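Local coordinates for protein probable porin (PDB 4FSP) that forms an outer-membrane beta-barrel of the OprD porin family and probably lets small solutes cross the membrane, at residues Y204-D209 and L228-R233; D239-D244 and G268-R273; R115-E120 and S152-G157; T132-Y137 and D300-N305. One frame throughout, in Å; residues are numbered along the deposited sequence.

Overall arrangement
Contacts 1, 2 and 3 lie along one arc of the barrel wall, whereas contact 4 sits inside it, its centre about 4 Å from the centre of the chain. Contacts 1 and 2, with centres about 13 Å apart, are joined through neighbouring strands, where Gly232 O and Ser243 N lie 2.9 Å apart. Contact 3 reaches contact 1 through Arg205 N and Gly157 O, 2.8 Å apart, yet its centre is about 30 Å from that of contact 2. Among the meetings of the inner loops with the wall, Tyr302 OH lies 3.6 Å from Lys231 NZ, and Val304 CG2 packs 3.5 Å from Gly268 O. Bound detergent touches contact 1.

Contact 1 of 4, residues Y204-D209 and L228-R233; sequences YRIAPD and LGLKGR. With C8E ((hydroxyethyloxy)tri(ethyloxy)octane), chain J.
Asp209 meets the strand 228-233 mainly through its backbone carbonyl, which is gripped closely. Asp209 O accepts a bent hydrogen bond from Arg233 N (3.0 Å, 136° at the hydrogen) and also takes a CA-H...O contact from Gly232 CA at 3.1 Å. Asp209 CB presses to 3.1 Å from Arg233 O. The side chains of Asp209 and Arg233, by contrast, stand on the solvent side and their charged ends do not join: a bend at chi2 (-67°) turns Arg233 CD away, NE lies 6.8 Å from Asp209 OD1, and the poorly ordered guanidinium makes a weak, long ion pair with Glu242 instead. Ile206 and Leu230 add a light methyl contact, CD1 to CD1 at 3.9 Å, where the two side chains cross at about a right angle. Detergent covers its flank, with O9 3.8 Å from Ile206 CG2, C1 beside Leu228 CD1 and C6 at the edge of the Tyr204 ring. Within the turn, Arg205 NH2 bonds in its guanidinium plane to Pro208 O (2.8 Å). Carrying a classic beta bulge at Ile206 and Ala207, this is a tight connection between neighbouring strands (193-205 and 210-219) at the rim of an outer-membrane beta-barrel.

Contact 2 of 4, residues D239-D244 and G268-R273; sequences DSLESD and GSLTYR
Ser240 to Asp244 pair with Arg273 to Ser269 in reverse order, the two strands running antiparallel (167° between directions) with axes 4.7 Å apart. Ser240-Arg273, Glu242-Thr271 and Asp244-Ser269 are hydrogen-bonded pairs; Leu241-Tyr272 and Ser243-Leu270, between them, are non-hydrogen-bonded. On the face of Glu242 and Arg273 the two side chains reach diagonally to each other. Arg273 grips side-on: NH2 meets Glu242 OE1 at 2.9 Å, almost straight (175°) and in the guanidinium plane, while NE meets OE2, also at 2.9 Å, from above the carboxylate plane. The two groups are thus twisted, their planes 41° apart. Further along this face, one water links Ser269 OG (2.6 Å) to Thr271 OG1 (2.8 Å), and a second links Ser269 OG to Asp244 OD2, whose stronger partner is Arg246 in a salt bridge. The opposite face is more apolar: Leu241 CD1 leans on Leu270 CG at 3.7 Å, and the Tyr272 ring turns its edge to Ser240 O, 3.5 Å from CD1. Since Ser269 touches Val304 of an inner loop, the charged and hydroxyl face looks into the barrel. Polar inside and largely apolar outside, this is a wall hairpin of a porin beta-barrel.

Contact 3 of 4, residues R115-E120 and S152-G157; sequences RLSRSE and SGELSG
Glu154 lays its carboxylate against the turn formed by Ser117, Arg118 and Ser119, and three donors of that turn hold it. OE1 accepts from Ser117 OG at 2.8 Å, on the syn side and slightly out of the carboxylate plane. OE2 takes two bonds: Arg118 N comes from the syn side at 2.7 Å, with a bend at the hydrogen (137°), and Ser119 OG donates to the anti lone pair of OE2, also at 2.7 Å. The Glu154 chain folds back at chi2 (-57°), which carries CD toward the turn. Beside this grip, Gly153 N bonds to Arg118 O at 2.9 Å and nearly straight (166°), so backbone and side chain together fasten the two segments. Ser152 OG stands 2.6 Å from Ser119 OG and extends the polar group away from the carboxylate. Farther out, the donors are set by a type II' beta turn from Leu116 to Ser119, closed by Ser119 N to Leu116 O at 2.8 Å. Arg118 runs its hydrocarbon part across Gly153, with CD 3.3 Å from Gly153 O. Its NH1 does not touch the carboxylate directly; a water joins it to both Glu154 OE1 and Glu154 O. With hydroxyl and N-H donors on both oxygens and an arginine behind a water, the carboxylate is probably kept ionised, its charge stabilised by the turn that it fastens to the loop after strand 148-152.

Contact 4 of 4, residues T132-Y137 and D300-N305; sequences TIQPNY and DPYLVN
Gln134 and Tyr302 meet obliquely, amide against ring, with their planes 56° apart. It is one corner of the Tyr302 ring that is touched: CD1 lies 3.7 Å from Gln134 CD, with Gln134 CG close beside, so the amide meets the ring at CD1. A sharp bend in the Gln134 chain (chi2 -96°) puts CD there. Tyr302 stands at the centre of an inverse gamma turn, and its ring also makes a cation-pi contact with Arg246 from the barrel wall. The second pair, Asn136 and Asp300, crosses at about a right angle. Asp300 OD1 abuts the Asn136 amide carbon CG at 3.3 Å, with Asn136 OD1 and ND2 each 3.5 Å from it; the two oxygens, both acceptors, form no hydrogen bond. Asn136 OD1 is instead bonded to Gly138 N. Asp300 OD2 likewise lies 3.4 Å from Pro135 O, another acceptor, with no hydrogen bond. The polar bonds between the segments come from the backbone: Asp300 N donates to Gln134 O at 3.0 Å, bent to 138°, and a water accepts from Gln134 N at 3.2 Å while donating to Asp300 O at 2.8 Å. These loops lie near the middle of the barrel, where inward-folded loops narrow the channel of a porin. Two acceptors near the Asp300 carboxylate might modestly disfavour its charge, an effect that the nearby Asn136 ND2 could partly offset. The backbone bond and the bridging water thus supply the polar link of the junction, and the side chains contribute van der Waals packing.

Contact 1 of 4, residues Y204-D209 and L228-R233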
loop_
_atom_site.group_PDB
_atom_site.type_symbol
_atom_site.label_atom_id
_atom_site.label_comp_id
_atom_site.label_asym_id
_atom_site.label_seq_id
_atom_site.Cartn_x
_atom_site.Cartn_y
_atom_site.Cartn_z
ATOM N N TYR A 204 -4.633 17.466 5.612
ATOM C CA TYR A 204 -4.569 18.917 5.718
ATOM C C TYR A 204 -3.161 19.430 5.501
ATOM O O TYR A 204 -2.221 18.990 6.179
ATOM C CB TYR A 204 -5.078 19.361 7.091
ATOM C CG TYR A 204 -4.898 20.832 7.369
ATOM C CD1 TYR A 204 -5.415 21.783 6.509
ATOM C CD2 TYR A 204 -4.237 21.268 8.504
ATOM C CE1 TYR A 204 -5.269 23.125 6.757
ATOM C CE2 TYR A 204 -4.079 22.617 8.761
ATOM C CZ TYR A 204 -4.603 23.539 7.875
ATOM O OH TYR A 204 -4.474 24.888 8.093
ATOM N N ARG A 205 -3.017 20.358 4.553
ATOM C CA ARG A 205 -1.734 20.999 4.300
ATOM C C ARG A 205 -1.540 22.062 5.365
ATOM O O ARG A 205 -2.164 23.119 5.313
ATOM C CB ARG A 205 -1.707 21.645 2.913
ATOM C CG ARG A 205 -2.034 20.695 1.784
ATOM C CD ARG A 205 -0.865 19.767 1.468
ATOM N NE ARG A 205 0.167 20.404 0.647
ATOM C CZ ARG A 205 1.373 20.754 1.092
ATOM N NH1 ARG A 205 1.707 20.527 2.356
ATOM N NH2 ARG A 205 2.247 21.322 0.268
ATOM N N ILE A 206 -0.693 21.779 6.345
ATOM C CA ILE A 206 -0.468 22.722 7.429
ATOM C C ILE A 206 0.421 23.855 6.947
ATOM O O ILE A 206 0.262 25.008 7.334
ATOM C CB ILE A 206 0.233 22.028 8.603
ATOM C CG1 ILE A 206 -0.640 20.883 9.123
ATOM C CG2 ILE A 206 0.569 23.028 9.706
ATOM C CD1 ILE A 206 0.144 19.769 9.784
ATOM N N ALA A 207 1.386 23.494 6.119
ATOM C CA ALA A 207 2.357 24.422 5.578
ATOM C C ALA A 207 2.938 23.665 4.402
ATOM O O ALA A 207 2.706 22.460 4.282
ATOM C CB ALA A 207 3.427 24.738 6.613
ATOM N N PRO A 208 3.669 24.355 3.518
ATOM C CA PRO A 208 4.066 23.671 2.281
ATOM C C PRO A 208 4.849 22.367 2.488
ATOM O O PRO A 208 4.693 21.444 1.688
ATOM C CB PRO A 208 4.902 24.725 1.539
ATOM C CG PRO A 208 5.078 25.882 2.502
ATOM C CD PRO A 208 3.965 25.799 3.479
ATOM N N ASP A 209 5.639 22.274 3.551
ATOM C CA ASP A 209 6.377 21.042 3.829
ATOM C C ASP A 209 5.734 20.153 4.911
ATOM O O ASP A 209 6.341 19.175 5.344
ATOM C CB ASP A 209 7.810 21.380 4.253
ATOM C CG ASP A 209 8.620 22.007 3.135
ATOM O OD1 ASP A 209 8.575 21.483 1.997
ATOM O OD2 ASP A 209 9.299 23.021 3.401
ATOM N N LEU A 228 -3.795 8.747 13.040
ATOM C CA LEU A 228 -3.370 10.150 13.044
ATOM C C LEU A 228 -1.932 10.188 12.594
ATOM O O LEU A 228 -1.104 9.435 13.106
ATOM C CB LEU A 228 -3.489 10.773 14.439
ATOM C CG LEU A 228 -3.131 12.263 14.540
ATOM C CD1 LEU A 228 -4.093 13.110 13.684
ATOM C CD2 LEU A 228 -3.171 12.735 15.994
ATOM N N GLY A 229 -1.632 11.056 11.635
ATOM C CA GLY A 229 -0.303 11.084 11.059
ATOM C C GLY A 229 0.207 12.476 10.732
ATOM O O GLY A 229 -0.559 13.414 10.509
ATOM N N LEU A 230 1.521 12.613 10.687
ATOM C CA LEU A 230 2.152 13.895 10.392
ATOM C C LEU A 230 3.357 13.623 9.510
ATOM O O LEU A 230 4.200 12.779 9.854
ATOM C CB LEU A 230 2.622 14.568 11.696
ATOM C CG LEU A 230 3.428 15.863 11.489
ATOM C CD1 LEU A 230 2.522 16.937 10.927
ATOM C CD2 LEU A 230 4.095 16.366 12.802
ATOM N N LYS A 231 3.443 14.318 8.381
ATOM C CA LYS A 231 4.629 14.241 7.535
ATOM C C LYS A 231 5.250 15.617 7.346
ATOM O O LYS A 231 4.536 16.588 7.070
ATOM C CB LYS A 231 4.256 13.671 6.175
ATOM C CG LYS A 231 3.747 12.247 6.228
ATOM C CD LYS A 231 3.280 11.845 4.843
ATOM C CE LYS A 231 2.978 10.366 4.759
ATOM N NZ LYS A 231 2.805 9.975 3.334
ATOM N N GLY A 232 6.574 15.700 7.472
ATOM C CA GLY A 232 7.268 16.966 7.317
ATOM C C GLY A 232 8.610 16.847 6.614
ATOM O O GLY A 232 9.224 15.770 6.634
ATOM N N ARG A 233 9.055 17.944 5.990
ATOM C CA ARG A 233 10.374 18.021 5.346
ATOM C C ARG A 233 11.043 19.329 5.731
ATOM O O ARG A 233 10.408 20.373 5.687
ATOM C CB ARG A 233 10.246 18.013 3.815
ATOM C CG ARG A 233 9.141 17.139 3.263
ATOM C CD ARG A 233 9.446 15.673 3.508
ATOM N NE ARG A 233 8.309 14.781 3.282
ATOM C CZ ARG A 233 8.068 14.158 2.133
ATOM N NH1 ARG A 233 8.875 14.340 1.097
ATOM N NH2 ARG A 233 7.015 13.361 2.016
HETATM C C1 C8E J . -5.822 15.539 11.237
HETATM C C2 C8E J . -5.709 17.040 11.038
HETATM C C3 C8E J . -4.258 17.374 11.367
HETATM C C4 C8E J . -4.203 18.314 12.563
HETATM C C5 C8E J . -2.784 18.909 12.626
HETATM C C6 C8E J . -2.922 20.441 12.716
HETATM C C7 C8E J . -1.566 21.122 13.002
HETATM C C8 C8E J . -1.891 22.607 13.191
HETATM O O9 C8E J . -0.707 23.436 13.287
HETATM C C10 C8E J . -1.174 24.791 13.133
HETATM C C11 C8E J . 0.003 25.751 13.112
HETATM O O12 C8E J . -0.319 26.643 12.020
#

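Contact 2 of 4, residues D239-D244 and G268-R273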
loop_
_atom_site.group_PDB
_atom_site.type_symbol
_atom_site.label_atom_id
_atom_site.label_comp_id
_atom_site.label_asym_id
_atom_site.label_seq_id
_atom_site.Cartn_x
_atom_site.Cartn_y
_atom_site.Cartn_z
ATOM N N ASP A 239 20.125 19.336 0.536
ATOM C CA ASP A 239 19.523 18.045 0.859
ATOM C C ASP A 239 18.288 18.242 1.745
ATOM O O ASP A 239 17.859 19.368 1.977
ATOM C CB ASP A 239 20.541 17.145 1.561
ATOM C CG ASP A 239 21.841 17.029 0.788
ATOM O OD1 ASP A 239 21.791 16.832 -0.447
ATOM O OD2 ASP A 239 22.914 17.151 1.421
ATOM N N SER A 240 17.714 17.151 2.237
ATOM C CA SER A 240 16.508 17.257 3.049
ATOM C C SER A 240 16.336 16.138 4.061
ATOM O O SER A 240 16.839 15.028 3.888
ATOM C CB SER A 240 15.255 17.356 2.176
ATOM O OG SER A 240 15.116 16.215 1.356
ATOM N N LEU A 241 15.614 16.467 5.125
ATOM C CA LEU A 241 15.290 15.547 6.194
ATOM C C LEU A 241 13.771 15.418 6.204
ATOM O O LEU A 241 13.056 16.425 6.255
ATOM C CB LEU A 241 15.787 16.111 7.528
ATOM C CG LEU A 241 15.577 15.249 8.769
ATOM C CD1 LEU A 241 16.051 13.846 8.464
ATOM C CD2 LEU A 241 16.343 15.833 9.941
ATOM N N GLU A 242 13.284 14.185 6.123
ATOM C CA GLU A 242 11.857 13.924 6.086
ATOM C C GLU A 242 11.461 13.109 7.304
ATOM O O GLU A 242 12.236 12.287 7.795
ATOM C CB GLU A 242 11.491 13.145 4.818
ATOM C CG GLU A 242 12.220 13.631 3.572
ATOM C CD GLU A 242 11.969 12.748 2.357
ATOM O OE1 GLU A 242 11.638 11.556 2.537
ATOM O OE2 GLU A 242 12.097 13.245 1.221
ATOM N N SER A 243 10.244 13.329 7.782
ATOM C CA SER A 243 9.758 12.621 8.953
ATOM C C SER A 243 8.359 12.160 8.649
ATOM O O SER A 243 7.634 12.819 7.907
ATOM C CB SER A 243 9.737 13.547 10.158
ATOM O OG SER A 243 9.222 14.814 9.767
ATOM N N ASP A 244 7.965 11.041 9.240
ATOM C CA ASP A 244 6.688 10.429 8.916
ATOM C C ASP A 244 6.290 9.797 10.235
ATOM O O ASP A 244 6.952 8.875 10.705
ATOM C CB ASP A 244 6.911 9.389 7.786
ATOM C CG ASP A 244 5.647 8.600 7.405
ATOM O OD1 ASP A 244 4.641 8.621 8.150
ATOM O OD2 ASP A 244 5.662 7.917 6.346
ATOM N N GLY A 268 7.052 5.180 12.880
ATOM C CA GLY A 268 7.574 6.429 12.368
ATOM C C GLY A 268 8.937 6.308 11.727
ATOM O O GLY A 268 9.675 5.359 12.000
ATOM N N SER A 269 9.277 7.279 10.883
ATOM C CA SER A 269 10.548 7.256 10.180
ATOM C C SER A 269 11.159 8.622 10.055
ATOM O O SER A 269 10.462 9.650 10.064
ATOM C CB SER A 269 10.396 6.697 8.762
ATOM O OG SER A 269 9.583 7.549 7.963
ATOM N N LEU A 270 12.476 8.599 9.887
ATOM C CA LEU A 270 13.276 9.777 9.659
ATOM C C LEU A 270 14.176 9.451 8.484
ATOM O O LEU A 270 14.957 8.492 8.546
ATOM C CB LEU A 270 14.133 10.049 10.892
ATOM C CG LEU A 270 14.701 11.453 10.948
ATOM C CD1 LEU A 270 13.550 12.431 10.857
ATOM C CD2 LEU A 270 15.447 11.628 12.248
ATOM N N THR A 271 14.078 10.221 7.407
ATOM C CA THR A 271 14.911 9.946 6.235
ATOM C C THR A 271 15.794 11.123 5.841
ATOM O O THR A 271 15.304 12.229 5.596
ATOM C CB THR A 271 14.064 9.565 5.019
ATOM O OG1 THR A 271 13.285 8.404 5.333
ATOM C CG2 THR A 271 14.968 9.283 3.816
ATOM N N TYR A 272 17.097 10.873 5.769
ATOM C CA TYR A 272 18.043 11.875 5.298
ATOM C C TYR A 272 18.349 11.625 3.819
ATOM O O TYR A 272 19.037 10.662 3.470
ATOM C CB TYR A 272 19.316 11.802 6.121
ATOM C CG TYR A 272 20.294 12.895 5.817
ATOM C CD1 TYR A 272 19.861 14.142 5.393
ATOM C CD2 TYR A 272 21.654 12.683 5.948
ATOM C CE1 TYR A 272 20.760 15.154 5.117
ATOM C CE2 TYR A 272 22.565 13.686 5.670
ATOM C CZ TYR A 272 22.111 14.919 5.254
ATOM O OH TYR A 272 23.013 15.918 4.976
ATOM N N ARG A 273 17.830 12.493 2.955
ATOM C CA ARG A 273 17.906 12.306 1.510
ATOM C C ARG A 273 18.875 13.293 0.842
ATOM O O ARG A 273 18.635 14.503 0.841
ATOM C CB ARG A 273 16.507 12.458 0.909
ATOM C CG ARG A 273 16.391 12.023 -0.526
ATOM C CD ARG A 273 14.965 12.171 -1.015
ATOM N NE ARG A 273 13.990 11.517 -0.147
ATOM C CZ ARG A 273 13.639 10.237 -0.238
ATOM N NH1 ARG A 273 14.196 9.453 -1.155
ATOM N NH2 ARG A 273 12.732 9.738 0.595
HETATM O O HOH W 1 10.994 9.294 6.711
HETATM O O HOH W 2 8.351 6.715 5.950
#

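Contact 3 of 4, residues R115-E120 and S152-G157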
loop_
_atom_site.group_PDB
_atom_site.type_symbol
_atom_site.label_atom_id
_atom_site.label_comp_id
_atom_site.label_asym_id
_atom_site.label_seq_id
_atom_site.Cartn_x
_atom_site.Cartn_y
_atom_site.Cartn_z
ATOM N N ARG A 115 -18.000 13.732 -11.229
ATOM C CA ARG A 115 -17.133 14.847 -10.965
ATOM C C ARG A 115 -17.998 16.115 -10.903
ATOM O O ARG A 115 -18.785 16.400 -11.815
ATOM C CB ARG A 115 -16.106 14.886 -12.088
ATOM C CG ARG A 115 -14.977 15.799 -11.892
ATOM C CD ARG A 115 -13.659 15.146 -11.490
ATOM N NE ARG A 115 -12.857 16.270 -10.993
ATOM C CZ ARG A 115 -11.949 16.935 -11.698
ATOM N NH1 ARG A 115 -11.628 16.527 -12.921
ATOM N NH2 ARG A 115 -11.329 17.982 -11.154
ATOM N N LEU A 116 -17.870 16.852 -9.801
ATOM C CA LEU A 116 -18.644 18.072 -9.561
ATOM C C LEU A 116 -17.802 18.997 -8.688
ATOM O O LEU A 116 -17.260 18.559 -7.657
ATOM C CB LEU A 116 -19.956 17.746 -8.840
ATOM C CG LEU A 116 -20.768 18.951 -8.367
ATOM C CD1 LEU A 116 -21.173 19.787 -9.566
ATOM C CD2 LEU A 116 -21.999 18.511 -7.579
ATOM N N SER A 117 -17.684 20.261 -9.094
ATOM C CA SER A 117 -16.827 21.220 -8.399
ATOM C C SER A 117 -15.443 20.615 -8.113
ATOM O O SER A 117 -14.758 20.152 -9.034
ATOM C CB SER A 117 -17.509 21.689 -7.105
ATOM O OG SER A 117 -16.897 22.871 -6.626
ATOM N N ARG A 118 -15.037 20.581 -6.845
ATOM C CA ARG A 118 -13.724 20.008 -6.513
ATOM C C ARG A 118 -13.870 18.663 -5.825
ATOM O O ARG A 118 -13.033 18.269 -4.998
ATOM C CB ARG A 118 -12.928 20.972 -5.626
ATOM C CG ARG A 118 -12.512 22.230 -6.351
ATOM C CD ARG A 118 -11.800 23.221 -5.447
ATOM N NE ARG A 118 -11.199 24.257 -6.274
ATOM C CZ ARG A 118 -11.815 25.380 -6.622
ATOM N NH1 ARG A 118 -13.041 25.627 -6.178
ATOM N NH2 ARG A 118 -11.195 26.259 -7.399
ATOM N N SER A 119 -14.944 17.960 -6.168
ATOM C CA SER A 119 -15.243 16.693 -5.528
ATOM C C SER A 119 -15.382 15.620 -6.589
ATOM O O SER A 119 -15.645 15.925 -7.759
ATOM C CB SER A 119 -16.522 16.804 -4.692
ATOM O OG SER A 119 -16.386 17.829 -3.712
ATOM N N GLU A 120 -15.175 14.368 -6.186
ATOM C CA GLU A 120 -15.275 13.234 -7.105
ATOM C C GLU A 120 -15.863 12.035 -6.373
ATOM O O GLU A 120 -15.499 11.763 -5.216
ATOM C CB GLU A 120 -13.907 12.869 -7.739
ATOM C CG GLU A 120 -13.965 11.630 -8.696
ATOM C CD GLU A 120 -12.648 11.366 -9.455
ATOM O OE1 GLU A 120 -12.476 10.267 -10.028
ATOM O OE2 GLU A 120 -11.770 12.258 -9.491
ATOM N N SER A 152 -13.065 14.944 -1.738
ATOM C CA SER A 152 -13.551 16.309 -1.853
ATOM C C SER A 152 -12.496 17.288 -1.373
ATOM O O SER A 152 -11.954 17.146 -0.258
ATOM C CB SER A 152 -14.847 16.471 -1.043
ATOM O OG SER A 152 -15.438 17.742 -1.275
ATOM N N GLY A 153 -12.190 18.263 -2.221
ATOM C CA GLY A 153 -11.235 19.301 -1.875
ATOM C C GLY A 153 -11.868 20.678 -2.053
ATOM O O GLY A 153 -11.229 21.594 -2.580
ATOM N N GLU A 154 -13.124 20.829 -1.620
ATOM C CA GLU A 154 -13.813 22.108 -1.731
ATOM C C GLU A 154 -13.096 23.181 -0.910
ATOM O O GLU A 154 -13.103 24.358 -1.270
ATOM C CB GLU A 154 -15.294 21.993 -1.317
ATOM C CG GLU A 154 -16.123 21.020 -2.150
ATOM C CD GLU A 154 -16.114 21.339 -3.644
ATOM O OE1 GLU A 154 -15.978 22.531 -4.003
ATOM O OE2 GLU A 154 -16.244 20.395 -4.466
ATOM N N LEU A 155 -12.448 22.782 0.177
ATOM C CA LEU A 155 -11.700 23.750 0.977
ATOM C C LEU A 155 -10.204 23.688 0.673
ATOM O O LEU A 155 -9.584 22.615 0.741
ATOM C CB LEU A 155 -11.946 23.519 2.468
ATOM C CG LEU A 155 -13.385 23.777 2.911
ATOM C CD1 LEU A 155 -13.608 23.371 4.361
ATOM C CD2 LEU A 155 -13.690 25.244 2.723
ATOM N N SER A 156 -9.626 24.843 0.350
ATOM C CA SER A 156 -8.208 24.928 0.009
ATOM C C SER A 156 -7.308 24.313 1.091
ATOM O O SER A 156 -7.482 24.577 2.285
ATOM C CB SER A 156 -7.815 26.383 -0.250
ATOM O OG SER A 156 -6.637 26.451 -1.031
ATOM N N GLY A 157 -6.361 23.475 0.670
ATOM C CA GLY A 157 -5.447 22.816 1.593
ATOM C C GLY A 157 -6.035 21.638 2.358
ATOM O O GLY A 157 -5.341 20.994 3.146
HETATM O O HOH W 3 -14.585 24.587 -3.874
#

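Contact 4 of 4, residues T132-Y137 and D300-N305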
loop_
_atom_site.group_PDB
_atom_site.type_symbol
_atom_site.label_atom_id
_atom_site.label_comp_id
_atom_site.label_asym_id
_atom_site.label_seq_id
_atom_site.Cartn_x
_atom_site.Cartn_y
_atom_site.Cartn_z
ATOM N N THR A 132 -5.737 3.236 6.323
ATOM C CA THR A 132 -6.517 2.117 6.841
ATOM C C THR A 132 -6.691 1.022 5.808
ATOM O O THR A 132 -7.249 -0.037 6.110
ATOM C CB THR A 132 -7.930 2.570 7.230
ATOM O OG1 THR A 132 -8.551 3.176 6.090
ATOM C CG2 THR A 132 -7.871 3.590 8.364
ATOM N N ILE A 133 -6.260 1.299 4.579
ATOM C CA ILE A 133 -6.342 0.310 3.514
ATOM C C ILE A 133 -5.426 0.681 2.348
ATOM O O ILE A 133 -5.683 1.651 1.632
ATOM C CB ILE A 133 -7.801 0.077 3.070
ATOM C CG1 ILE A 133 -7.840 -0.653 1.721
ATOM C CG2 ILE A 133 -8.573 1.403 3.039
ATOM C CD1 ILE A 133 -9.234 -1.082 1.306
ATOM N N GLN A 134 -4.338 -0.082 2.215
ATOM C CA GLN A 134 -3.280 0.118 1.214
ATOM C C GLN A 134 -3.141 -1.143 0.354
ATOM O O GLN A 134 -3.117 -2.245 0.892
ATOM C CB GLN A 134 -1.931 0.340 1.920
ATOM C CG GLN A 134 -1.789 1.664 2.621
ATOM C CD GLN A 134 -1.083 2.680 1.768
ATOM O OE1 GLN A 134 -1.632 3.744 1.436
ATOM N NE2 GLN A 134 0.154 2.366 1.403
ATOM N N PRO A 135 -2.990 -0.985 -0.974
ATOM C CA PRO A 135 -2.874 -2.158 -1.854
ATOM C C PRO A 135 -1.655 -3.012 -1.526
ATOM O O PRO A 135 -0.671 -2.510 -0.966
ATOM C CB PRO A 135 -2.696 -1.544 -3.246
ATOM C CG PRO A 135 -2.168 -0.161 -2.994
ATOM C CD PRO A 135 -2.754 0.282 -1.690
ATOM N N ASN A 136 -1.730 -4.299 -1.847
ATOM C CA ASN A 136 -0.537 -5.145 -1.837
ATOM C C ASN A 136 0.114 -5.041 -3.217
ATOM O O ASN A 136 -0.503 -5.384 -4.223
ATOM C CB ASN A 136 -0.894 -6.598 -1.498
ATOM C CG ASN A 136 0.344 -7.468 -1.250
ATOM O OD1 ASN A 136 1.429 -7.192 -1.769
ATOM N ND2 ASN A 136 0.179 -8.525 -0.460
ATOM N N TYR A 137 1.347 -4.547 -3.275
ATOM C CA TYR A 137 1.965 -4.259 -4.572
ATOM C C TYR A 137 2.918 -5.357 -5.061
ATOM O O TYR A 137 3.205 -5.451 -6.253
ATOM C CB TYR A 137 2.675 -2.896 -4.549
ATOM C CG TYR A 137 1.775 -1.703 -4.837
ATOM C CD1 TYR A 137 0.854 -1.730 -5.883
ATOM C CD2 TYR A 137 1.851 -0.547 -4.062
ATOM C CE1 TYR A 137 0.032 -0.636 -6.148
ATOM C CE2 TYR A 137 1.035 0.550 -4.317
ATOM C CZ TYR A 137 0.131 0.502 -5.363
ATOM O OH TYR A 137 -0.680 1.589 -5.616
ATOM N N ASP A 300 -1.520 -4.346 2.263
ATOM C CA ASP A 300 -0.346 -4.160 3.109
ATOM C C ASP A 300 -0.715 -3.238 4.273
ATOM O O ASP A 300 -1.500 -2.283 4.098
ATOM C CB ASP A 300 0.794 -3.492 2.334
ATOM C CG ASP A 300 1.395 -4.384 1.279
ATOM O OD1 ASP A 300 1.154 -5.609 1.296
ATOM O OD2 ASP A 300 2.134 -3.850 0.432
ATOM N N PRO A 301 -0.140 -3.502 5.460
ATOM C CA PRO A 301 -0.405 -2.634 6.612
ATOM C C PRO A 301 0.323 -1.301 6.441
ATOM O O PRO A 301 1.480 -1.288 6.018
ATOM C CB PRO A 301 0.202 -3.414 7.776
ATOM C CG PRO A 301 1.406 -4.168 7.112
ATOM C CD PRO A 301 0.952 -4.471 5.704
ATOM N N TYR A 302 -0.328 -0.191 6.775
ATOM C CA TYR A 302 0.324 1.112 6.677
ATOM C C TYR A 302 1.320 1.337 7.820
ATOM O O TYR A 302 1.112 2.203 8.677
ATOM C CB TYR A 302 -0.733 2.210 6.691
ATOM C CG TYR A 302 -0.233 3.556 6.248
ATOM C CD1 TYR A 302 0.350 3.727 4.995
ATOM C CD2 TYR A 302 -0.358 4.671 7.071
ATOM C CE1 TYR A 302 0.795 4.985 4.564
ATOM C CE2 TYR A 302 0.083 5.935 6.654
ATOM C CZ TYR A 302 0.657 6.082 5.405
ATOM O OH TYR A 302 1.092 7.325 4.988
ATOM N N LEU A 303 2.408 0.569 7.832
ATOM C CA LEU A 303 3.402 0.680 8.906
ATOM C C LEU A 303 4.783 0.945 8.307
ATOM O O LEU A 303 5.082 0.443 7.218
ATOM C CB LEU A 303 3.423 -0.619 9.716
ATOM C CG LEU A 303 2.169 -1.029 10.502
ATOM C CD1 LEU A 303 2.295 -2.467 10.995
ATOM C CD2 LEU A 303 1.985 -0.096 11.690
ATOM N N VAL A 304 5.639 1.716 8.976
ATOM C CA VAL A 304 6.956 1.938 8.369
ATOM C C VAL A 304 7.878 0.733 8.469
ATOM O O VAL A 304 8.645 0.466 7.546
ATOM C CB VAL A 304 7.681 3.256 8.775
ATOM C CG1 VAL A 304 6.750 4.236 9.447
ATOM C CG2 VAL A 304 8.925 2.987 9.582
ATOM N N ASN A 305 7.789 -0.014 9.561
ATOM C CA ASN A 305 8.616 -1.216 9.692
ATOM C C ASN A 305 7.913 -2.420 9.095
ATOM O O ASN A 305 7.617 -3.394 9.788
ATOM C CB ASN A 305 9.034 -1.450 11.147
ATOM C CG ASN A 305 10.109 -0.474 11.579
ATOM O OD1 ASN A 305 10.549 0.341 10.758
ATOM N ND2 ASN A 305 10.530 -0.528 12.864
HETATM O O HOH W 4 -4.051 -1.593 4.968
#